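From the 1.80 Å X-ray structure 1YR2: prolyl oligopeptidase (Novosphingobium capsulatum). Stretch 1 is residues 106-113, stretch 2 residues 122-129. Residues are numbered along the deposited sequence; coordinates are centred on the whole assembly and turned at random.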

# COMPACT_ATOMS: atom_id res chain seq x y z
N ILE A 106 -5.21 11.32 -12.69
CA ILE A 106 -3.85 10.71 -12.51
C ILE A 106 -2.74 11.62 -11.99
O ILE A 106 -1.98 11.23 -11.11
CB ILE A 106 -3.33 10.09 -13.86
CG1 ILE A 106 -4.24 8.99 -14.35
CG2 ILE A 106 -1.87 9.52 -13.68
CD1 ILE A 106 -4.60 7.99 -13.24
N ASP A 107 -2.61 12.80 -12.57
CA ASP A 107 -1.47 13.66 -12.34
C ASP A 107 -1.94 14.81 -11.48
O ASP A 107 -2.88 15.57 -11.84
CB ASP A 107 -0.85 14.16 -13.67
CG ASP A 107 -0.38 13.00 -14.57
OD1 ASP A 107 0.40 12.14 -14.10
OD2 ASP A 107 -0.78 12.84 -15.76
N TYR A 108 -1.33 14.92 -10.30
CA TYR A 108 -1.60 16.04 -9.43
C TYR A 108 -0.36 16.28 -8.56
O TYR A 108 0.45 15.38 -8.37
CB TYR A 108 -2.83 15.75 -8.56
CG TYR A 108 -2.82 14.37 -7.94
CD1 TYR A 108 -2.20 14.15 -6.71
CD2 TYR A 108 -3.38 13.28 -8.60
CE1 TYR A 108 -2.14 12.87 -6.15
CE2 TYR A 108 -3.35 11.99 -8.01
CZ TYR A 108 -2.72 11.80 -6.82
OH TYR A 108 -2.68 10.53 -6.25
N GLU A 109 -0.23 17.49 -8.03
CA GLU A 109 0.89 17.82 -7.16
C GLU A 109 0.88 17.04 -5.85
O GLU A 109 -0.19 16.64 -5.33
CB GLU A 109 0.90 19.34 -6.89
CG GLU A 109 -0.19 19.80 -5.96
CD GLU A 109 -0.19 21.32 -5.80
OE1 GLU A 109 0.94 21.91 -5.71
OE2 GLU A 109 -1.30 21.91 -5.75
N ARG A 110 2.07 16.88 -5.27
CA ARG A 110 2.21 16.19 -3.99
C ARG A 110 3.27 16.84 -3.13
O ARG A 110 4.33 17.17 -3.60
CB ARG A 110 2.57 14.71 -4.18
CG ARG A 110 1.91 14.02 -5.37
CD ARG A 110 2.38 12.56 -5.60
NE ARG A 110 3.74 12.48 -6.18
CZ ARG A 110 4.85 12.27 -5.49
NH1 ARG A 110 4.81 12.09 -4.17
NH2 ARG A 110 6.01 12.22 -6.12
N PHE A 111 2.96 17.01 -1.86
CA PHE A 111 3.89 17.56 -0.88
C PHE A 111 4.37 16.41 0.01
O PHE A 111 3.60 15.51 0.35
CB PHE A 111 3.22 18.64 -0.01
CG PHE A 111 2.94 19.91 -0.72
CD1 PHE A 111 1.80 20.03 -1.50
CD2 PHE A 111 3.79 20.99 -0.63
CE1 PHE A 111 1.52 21.24 -2.15
CE2 PHE A 111 3.50 22.18 -1.25
CZ PHE A 111 2.39 22.30 -2.02
N GLY A 112 5.65 16.44 0.37
CA GLY A 112 6.17 15.56 1.41
C GLY A 112 5.97 16.14 2.78
O GLY A 112 5.67 17.31 2.96
N LEU A 113 6.14 15.31 3.82
CA LEU A 113 6.08 15.77 5.17
C LEU A 113 7.24 16.74 5.37
O LEU A 113 8.39 16.41 5.07
CB LEU A 113 6.17 14.63 6.18
CG LEU A 113 4.96 13.68 6.34
CD1 LEU A 113 5.44 12.32 6.86
CD2 LEU A 113 3.85 14.29 7.26
N PHE A 122 11.74 22.50 5.34
CA PHE A 122 12.20 21.70 4.19
C PHE A 122 11.14 20.66 3.84
O PHE A 122 10.59 20.00 4.74
CB PHE A 122 13.53 20.96 4.47
CG PHE A 122 14.65 21.84 4.96
CD1 PHE A 122 14.71 22.25 6.27
CD2 PHE A 122 15.66 22.23 4.09
CE1 PHE A 122 15.75 23.06 6.73
CE2 PHE A 122 16.70 23.00 4.55
CZ PHE A 122 16.76 23.45 5.82
N TYR A 123 10.82 20.55 2.56
CA TYR A 123 9.82 19.57 2.13
C TYR A 123 9.97 19.27 0.65
O TYR A 123 10.33 20.12 -0.13
CB TYR A 123 8.38 20.07 2.45
CG TYR A 123 8.09 21.43 1.84
CD1 TYR A 123 8.57 22.57 2.42
CD2 TYR A 123 7.37 21.55 0.66
CE1 TYR A 123 8.33 23.82 1.91
CE2 TYR A 123 7.13 22.79 0.11
CZ TYR A 123 7.64 23.93 0.73
OH TYR A 123 7.44 25.17 0.19
N SER A 124 9.72 18.03 0.29
CA SER A 124 9.66 17.65 -1.11
C SER A 124 8.35 18.20 -1.76
O SER A 124 7.34 18.36 -1.06
CB SER A 124 9.81 16.13 -1.23
OG SER A 124 8.64 15.45 -0.88
N TRP A 125 8.40 18.44 -3.07
CA TRP A 125 7.26 18.83 -3.86
C TRP A 125 7.43 18.31 -5.27
O TRP A 125 8.49 18.42 -5.83
CB TRP A 125 7.08 20.34 -3.90
CG TRP A 125 5.91 20.77 -4.67
CD1 TRP A 125 4.64 20.79 -4.25
CD2 TRP A 125 5.90 21.29 -6.00
NE1 TRP A 125 3.80 21.25 -5.24
CE2 TRP A 125 4.56 21.59 -6.32
CE3 TRP A 125 6.89 21.55 -6.97
CZ2 TRP A 125 4.18 22.14 -7.53
CZ3 TRP A 125 6.51 22.08 -8.16
CH2 TRP A 125 5.17 22.38 -8.45
N ASN A 126 6.36 17.74 -5.79
CA ASN A 126 6.24 17.39 -7.19
C ASN A 126 5.03 18.09 -7.80
O ASN A 126 4.00 18.09 -7.23
CB ASN A 126 6.06 15.87 -7.31
CG ASN A 126 6.42 15.34 -8.71
OD1 ASN A 126 5.86 15.80 -9.72
ND2 ASN A 126 7.37 14.36 -8.76
N SER A 127 5.18 18.66 -8.99
CA SER A 127 4.05 19.27 -9.69
C SER A 127 3.00 18.25 -10.15
O SER A 127 1.86 18.62 -10.48
CB SER A 127 4.58 20.00 -10.92
OG SER A 127 5.27 19.05 -11.73
N GLY A 128 3.38 16.98 -10.20
CA GLY A 128 2.57 15.90 -10.72
C GLY A 128 3.24 15.42 -12.00
O GLY A 128 3.03 14.29 -12.41
N LEU A 129 4.07 16.27 -12.59
CA LEU A 129 4.67 16.02 -13.89
C LEU A 129 6.13 15.58 -13.87
O LEU A 129 6.65 15.15 -14.90
CB LEU A 129 4.58 17.29 -14.73
CG LEU A 129 3.14 17.82 -14.87
CD1 LEU A 129 3.14 19.19 -15.51
CD2 LEU A 129 2.31 16.79 -15.65
O HOH W 1 6.63 15.29 -2.86
O HOH W 2 9.30 16.15 2.54

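The most unusual feature of this contact is the trio of side chains from Glu109, Phe111 and Trp125, in which one indole serves both a carboxylate and a phenyl ring. Trp125 NE1 donates a hydrogen bond to Glu109 OE1 at 3.0 Å, with an N-H...acceptor angle of 156°, and the carboxylate oxygen lies at the edge of the indole, near its plane, where the N-H points. The same indole turns an edge toward the face of Phe111: the centroids of the phenyl ring and the five-membered ring are 4.5 Å apart, the planes meet at 59°, and Trp125 CD1 sits 3.5 Å from Phe111 CE2, over one face of the phenyl ring. Glu109 OE2 is hydrogen-bonded elsewhere in the structure, so both carboxylate oxygens are engaged.

Beneath these side chains runs a short antiparallel ladder, the two segments pointing 165° apart. Arg110 and Asn126 form its hydrogen-bonded pair: Arg110 N donates to Asn126 O at 3.0 Å (157°), and Asn126 N donates to Arg110 O, also at 3.0 Å (167°). Phe111 and Trp125 follow as a non-hydrogen-bonded pair with CA atoms 4.7 Å apart, which places both side chains on the same face of the sheet and permits their ring contact. Gly112 N then donates to Ser124 O at 2.9 Å and a nearly linear 175°. Between these bonds, Trp125 CA approaches Arg110 O at 3.4 Å in a CA-H...O contact with an angle of 152° at the hydrogen.

On the other face of the sheet are Arg110 and Asn126, whose side chains approach at 3.7 Å between Arg110 NH2 and Asn126 ND2. Both are nitrogen donors, so proximity here does not amount to a hydrogen bond. At the edge of the Phe111 ring, Tyr123 adds an apolar contact, Phe111 CD2 to Tyr123 CD2, at 3.8 Å.

Past Arg110 the two stretches stay close, the CA atoms of Glu109 and Ser127 being 4.3 Å apart, but the backbone hydrogen bonding stops: Glu109 N lies 3.4 Å from Ser127 O at an angle too poor for a bond. Gly128 allows close packing here. A CB on it would fall 2.8 Å from Tyr108 C, a clash, and its phi/psi of 112/-20 would also jam that atom against the preceding carbonyl oxygen. Its amide is held within its own stretch, Gly128 N donating to Asn126 OD1 at 2.8 Å.

Water extends the pairing at the opposite end. One molecule donates to Leu113 O at 2.7 Å and accepts from Ser124 N at 3.0 Å, bridging two backbone atoms that do not bond directly.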